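Local coordinates for protein inositol-1-monophosphatase (Nostoc sp., PDB 5ZHH) that probably hydrolyses inositol monophosphates to free inositol and phosphate, as a member of the inositol monophosphatase family, at residues E13-A18 and V116-D121; A20-Y25 and F102-G107. One frame throughout, in Å; residues are numbered along the deposited sequence.

Contact 1: residues E13-A18 and V116-D121; sequences EAALAA and VGVIYD
Ala15 and Tyr120 mark the nearest approach of the two backbones, their CA atoms 6.1 Å apart. The axes of helix segment 13-18 and strand segment 116-121 approach to 8.3 Å. The two run nearly parallel, 19° apart in N-to-C direction, and no hydrogen bond joins them; side chains do most of the touching, with the backbone Ala15 O 3.5 Å from Tyr120 CD2, oblique to the ring. Two strand residues, Val118 and Tyr120, alternate with Ile119 and point at the helix. Ala15 CB meets both, resting 3.5 Å from Val118 CG1 and 4.0 Å from Tyr120 CB; a side chain this small is consistent with the close approach of the backbones. Leu16 reaches the Tyr120 ring from the flank of the helix. Its CD2 methyl stands 3.7 Å from the ring centroid and 8° off the normal, a well-centred CH-pi contact over one face. The ring is carried out to this methyl because Tyr120 CG lies anti to its own backbone N (chi1 -179°). Tyr120 OH hydrogen-bonds Asp125 OD1, which fixes the phenol at a second point. With an alanine here, Leu16 CD2 would probably lose its aromatic platform and Asp125 its hydroxyl partner. Away from the strand, Glu13 forms a salt bridge to Arg140 of the second subunit. Helix 3-25 laid along a sheet strand is alpha/beta layer packing, part of the layered fold of inositol monophosphatases.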
loop_
_atom_site.group_PDB
_atom_site.type_symbol
_atom_site.label_atom_id
_atom_site.label_comp_id
_atom_site.label_asym_id
_atom_site.label_seq_id
_atom_site.Cartn_x
_atom_site.Cartn_y
_atom_site.Cartn_z
ATOM N N GLU A 13 0.585 1.020 19.724
ATOM C CA GLU A 13 1.668 1.926 19.356
ATOM C C GLU A 13 3.025 1.246 19.507
ATOM O O GLU A 13 3.922 1.451 18.684
ATOM C CB GLU A 13 1.592 3.209 20.192
ATOM C CG GLU A 13 2.780 4.171 20.039
ATOM C CD GLU A 13 2.895 4.813 18.653
ATOM O OE1 GLU A 13 1.951 4.699 17.842
ATOM O OE2 GLU A 13 3.938 5.450 18.381
ATOM N N ALA A 14 3.180 0.396 20.524
ATOM C CA ALA A 14 4.429 -0.347 20.662
ATOM C C ALA A 14 4.642 -1.279 19.474
ATOM O O ALA A 14 5.756 -1.386 18.949
ATOM C CB ALA A 14 4.438 -1.126 21.976
ATOM N N ALA A 15 3.577 -1.937 19.017
ATOM C CA ALA A 15 3.691 -2.851 17.885
ATOM C C ALA A 15 4.019 -2.108 16.596
ATOM O O ALA A 15 4.839 -2.575 15.794
ATOM C CB ALA A 15 2.391 -3.637 17.722
ATOM N N LEU A 16 3.375 -0.958 16.372
ATOM C CA LEU A 16 3.634 -0.190 15.160
ATOM C C LEU A 16 5.037 0.401 15.167
ATOM O O LEU A 16 5.718 0.407 14.135
ATOM C CB LEU A 16 2.588 0.911 15.001
ATOM C CG LEU A 16 1.173 0.389 14.750
ATOM C CD1 LEU A 16 0.181 1.545 14.693
ATOM C CD2 LEU A 16 1.126 -0.441 13.465
ATOM N N ALA A 17 5.482 0.904 16.321
ATOM C CA ALA A 17 6.823 1.466 16.401
ATOM C C ALA A 17 7.871 0.393 16.154
ATOM O O ALA A 17 8.835 0.611 15.405
ATOM C CB ALA A 17 7.035 2.127 17.764
ATOM N N ALA A 18 7.691 -0.776 16.770
ATOM C CA ALA A 18 8.624 -1.877 16.574
ATOM C C ALA A 18 8.562 -2.411 15.151
ATOM O O ALA A 18 9.596 -2.758 14.570
ATOM C CB ALA A 18 8.336 -2.991 17.576
ATOM N N VAL A 116 -5.195 -8.914 26.462
ATOM C CA VAL A 116 -4.941 -7.903 25.440
ATOM C C VAL A 116 -3.936 -8.469 24.454
ATOM O O VAL A 116 -2.925 -9.056 24.855
ATOM C CB VAL A 116 -4.405 -6.585 26.036
ATOM C CG1 VAL A 116 -4.148 -5.571 24.928
ATOM C CG2 VAL A 116 -5.370 -6.025 27.069
ATOM N N GLY A 117 -4.196 -8.272 23.165
ATOM C CA GLY A 117 -3.283 -8.782 22.165
ATOM C C GLY A 117 -3.159 -7.908 20.937
ATOM O O GLY A 117 -4.163 -7.445 20.384
ATOM N N VAL A 118 -1.924 -7.659 20.514
ATOM C CA VAL A 118 -1.646 -6.980 19.256
ATOM C C VAL A 118 -0.610 -7.789 18.495
ATOM O O VAL A 118 0.430 -8.159 19.052
ATOM C CB VAL A 118 -1.153 -5.533 19.460
ATOM C CG1 VAL A 118 -0.860 -4.910 18.115
ATOM C CG2 VAL A 118 -2.205 -4.704 20.201
ATOM N N ILE A 119 -0.897 -8.066 17.225
ATOM C CA ILE A 119 0.015 -8.771 16.332
ATOM C C ILE A 119 0.131 -7.946 15.063
ATOM O O ILE A 119 -0.882 -7.658 14.414
ATOM C CB ILE A 119 -0.482 -10.193 16.020
ATOM C CG1 ILE A 119 -0.536 -11.006 17.311
ATOM C CG2 ILE A 119 0.413 -10.877 14.987
ATOM C CD1 ILE A 119 -1.335 -12.310 17.186
ATOM N N TYR A 120 1.351 -7.547 14.718
ATOM C CA TYR A 120 1.575 -6.656 13.589
ATOM C C TYR A 120 2.568 -7.283 12.625
ATOM O O TYR A 120 3.724 -7.526 12.988
ATOM C CB TYR A 120 2.076 -5.284 14.051
ATOM C CG TYR A 120 2.309 -4.322 12.913
ATOM C CD1 TYR A 120 1.315 -4.080 11.974
ATOM C CD2 TYR A 120 3.526 -3.662 12.768
ATOM C CE1 TYR A 120 1.519 -3.200 10.922
ATOM C CE2 TYR A 120 3.742 -2.780 11.714
ATOM C CZ TYR A 120 2.733 -2.560 10.797
ATOM O OH TYR A 120 2.930 -1.698 9.750
ATOM N N ASP A 121 2.104 -7.551 11.410
ATOM C CA ASP A 121 2.888 -7.978 10.257
ATOM C C ASP A 121 3.325 -6.720 9.520
ATOM O O ASP A 121 2.517 -6.132 8.797
ATOM C CB ASP A 121 2.039 -8.883 9.355
ATOM C CG ASP A 121 2.733 -9.278 8.047
ATOM O OD1 ASP A 121 3.832 -8.773 7.722
ATOM O OD2 ASP A 121 2.139 -10.098 7.318
#

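Contact 2: residues A20-Y25 and F102-G107; sequences AVLQGY and FCVSIG
Leu22 O, near the C-terminal end of helix 3-25, accepts a hydrogen bond from the hydroxyl of Tyr95, whose ring also packs edge-to-face with that of Phe102, so Tyr95 touches both segments. Between the segments themselves there is no hydrogen bond, and the nearest CA atoms, those of Leu22 and Cys103, are 8.8 Å apart; the contact is made by side chains, Leu22 with Val104 and Gln23 with Phe102. The main bridge is methyl to methyl: Leu22 CD1 lies 3.6 Å from Val104 CG2. Leu22 CG is anti to its carbonyl carbon (chi1 -67°), which sends the isobutyl group across to the strand, where CG2 is the branch of Val104 that receives it.

The second point of touch is looser. Gln23 OE1 approaches the edge of the Phe102 ring near the ring plane, at the same 4.2 Å from Phe102 CZ and CE1. Because OE1 lies near the ring plane it meets the C-H edge; the amide, 10° from the ring plane, is also nearly coplanar with it. The bend of the glutamine chain at chi2 (-57°) turns its amide to this position.

Strand 103-110 also bonds by its backbone, through Cys103 and Ser105, to Asp90 and Asp87, part of the Asp-Pro-Leu-Asp-Gly-Thr signature of the family, whose aspartates bind metal in relatives. Leu22 also packs on Leu89 within this signature, so the contact joins the end of helix 3-25 to the sheet next to the strand carrying these probable metal-binding aspartates, in the alpha/beta layers of the inositol monophosphatase fold.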
loop_
_atom_site.group_PDB
_atom_site.type_symbol
_atom_site.label_atom_id
_atom_site.label_comp_id
_atom_site.label_asym_id
_atom_site.label_seq_id
_atom_site.Cartn_x
_atom_site.Cartn_y
_atom_site.Cartn_z
ATOM N N ALA A 20 7.999 -0.751 12.461
ATOM C CA ALA A 20 8.742 0.161 11.600
ATOM C C ALA A 20 10.242 -0.097 11.687
ATOM O O ALA A 20 10.959 0.005 10.685
ATOM C CB ALA A 20 8.412 1.608 11.972
ATOM N N VAL A 21 10.738 -0.427 12.881
ATOM C CA VAL A 21 12.145 -0.788 13.025
ATOM C C VAL A 21 12.464 -2.048 12.225
ATOM O O VAL A 21 13.479 -2.112 11.521
ATOM C CB VAL A 21 12.503 -0.946 14.513
ATOM C CG1 VAL A 21 13.851 -1.615 14.664
ATOM C CG2 VAL A 21 12.510 0.430 15.190
ATOM N N LEU A 22 11.606 -3.071 12.319
ATOM C CA LEU A 22 11.838 -4.295 11.557
ATOM C C LEU A 22 11.822 -4.026 10.057
ATOM O O LEU A 22 12.617 -4.607 9.307
ATOM C CB LEU A 22 10.794 -5.358 11.917
ATOM C CG LEU A 22 10.813 -5.950 13.330
ATOM C CD1 LEU A 22 9.748 -7.028 13.468
ATOM C CD2 LEU A 22 12.181 -6.522 13.649
ATOM N N GLN A 23 10.913 -3.161 9.594
ATOM C CA GLN A 23 10.885 -2.815 8.174
ATOM C C GLN A 23 12.139 -2.064 7.746
ATOM O O GLN A 23 12.549 -2.157 6.585
ATOM C CB GLN A 23 9.621 -2.033 7.816
ATOM C CG GLN A 23 8.437 -2.961 7.634
ATOM C CD GLN A 23 8.704 -4.037 6.571
ATOM O OE1 GLN A 23 8.767 -5.230 6.883
ATOM N NE2 GLN A 23 8.866 -3.617 5.320
ATOM N N GLY A 24 12.696 -1.229 8.624
ATOM C CA GLY A 24 13.944 -0.564 8.291
ATOM C C GLY A 24 15.089 -1.534 8.066
ATOM O O GLY A 24 15.870 -1.383 7.124
ATOM N N TYR A 25 15.211 -2.536 8.940
ATOM C CA TYR A 25 16.285 -3.524 8.837
ATOM C C TYR A 25 16.117 -4.496 7.673
ATOM O O TYR A 25 17.114 -5.036 7.178
ATOM C CB TYR A 25 16.372 -4.332 10.130
ATOM C CG TYR A 25 17.186 -3.697 11.230
ATOM C CD1 TYR A 25 18.553 -3.924 11.314
ATOM C CD2 TYR A 25 16.593 -2.896 12.199
ATOM C CE1 TYR A 25 19.311 -3.357 12.314
ATOM C CE2 TYR A 25 17.346 -2.322 13.205
ATOM C CZ TYR A 25 18.703 -2.557 13.257
ATOM O OH TYR A 25 19.452 -1.988 14.259
ATOM N N PHE A 102 6.304 -12.862 9.246
ATOM C CA PHE A 102 6.894 -12.539 10.535
ATOM C C PHE A 102 6.158 -11.329 11.094
ATOM O O PHE A 102 5.490 -10.595 10.361
ATOM C CB PHE A 102 8.403 -12.275 10.416
ATOM C CG PHE A 102 8.748 -11.231 9.400
ATOM C CD1 PHE A 102 8.716 -9.886 9.729
ATOM C CD2 PHE A 102 9.081 -11.591 8.106
ATOM C CE1 PHE A 102 9.026 -8.918 8.786
ATOM C CE2 PHE A 102 9.386 -10.630 7.162
ATOM C CZ PHE A 102 9.357 -9.295 7.501
ATOM N N CYS A 103 6.283 -11.126 12.403
ATOM C CA CYS A 103 5.471 -10.114 13.059
ATOM C C CYS A 103 6.055 -9.791 14.424
ATOM O O CYS A 103 6.943 -10.482 14.926
ATOM C CB CYS A 103 4.024 -10.588 13.210
ATOM S SG CYS A 103 3.900 -12.042 14.279
ATOM N N VAL A 104 5.529 -8.719 15.013
ATOM C CA VAL A 104 5.705 -8.397 16.422
ATOM C C VAL A 104 4.447 -8.862 17.135
ATOM O O VAL A 104 3.333 -8.628 16.647
ATOM C CB VAL A 104 5.930 -6.886 16.621
ATOM C CG1 VAL A 104 6.220 -6.560 18.087
ATOM C CG2 VAL A 104 7.056 -6.395 15.727
ATOM N N SER A 105 4.610 -9.548 18.268
ATOM C CA SER A 105 3.480 -10.032 19.057
ATOM C C SER A 105 3.591 -9.449 20.457
ATOM O O SER A 105 4.616 -9.627 21.122
ATOM C CB SER A 105 3.456 -11.567 19.109
ATOM O OG SER A 105 2.344 -12.047 19.852
ATOM N N ILE A 106 2.539 -8.759 20.903
ATOM C CA ILE A 106 2.511 -8.103 22.210
ATOM C C ILE A 106 1.224 -8.515 22.911
ATOM O O ILE A 106 0.135 -8.071 22.528
ATOM C CB ILE A 106 2.591 -6.576 22.084
ATOM C CG1 ILE A 106 3.888 -6.174 21.375
ATOM C CG2 ILE A 106 2.493 -5.925 23.454
ATOM C CD1 ILE A 106 4.020 -4.684 21.145
ATOM N N GLY A 107 1.339 -9.347 23.939
ATOM C CA GLY A 107 0.185 -9.820 24.676
ATOM C C GLY A 107 0.304 -9.468 26.144
ATOM O O GLY A 107 1.405 -9.378 26.691
#

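In the fold
From the N terminus, helix 3-25 supplies the first segment of both contacts: 13-18 for contact 1, then 20-25 for contact 2. The chain passes helix 44-61 and strand 82-90 before segment 102-107 returns to the end of the first helix and closes the inner loop. Strand 113-121 follows directly and closes the outer loop at 116-121, so contact 2 is nested inside contact 1. Their centres are 8 Å apart. Strands 103-110 and 113-121 are antiparallel neighbours in the larger sheet, joined where Val118 O lies 2.9 Å from Ile106 N, a probable hydrogen bond. Together, the contacts fasten successive turns of one helix to two adjacent strands.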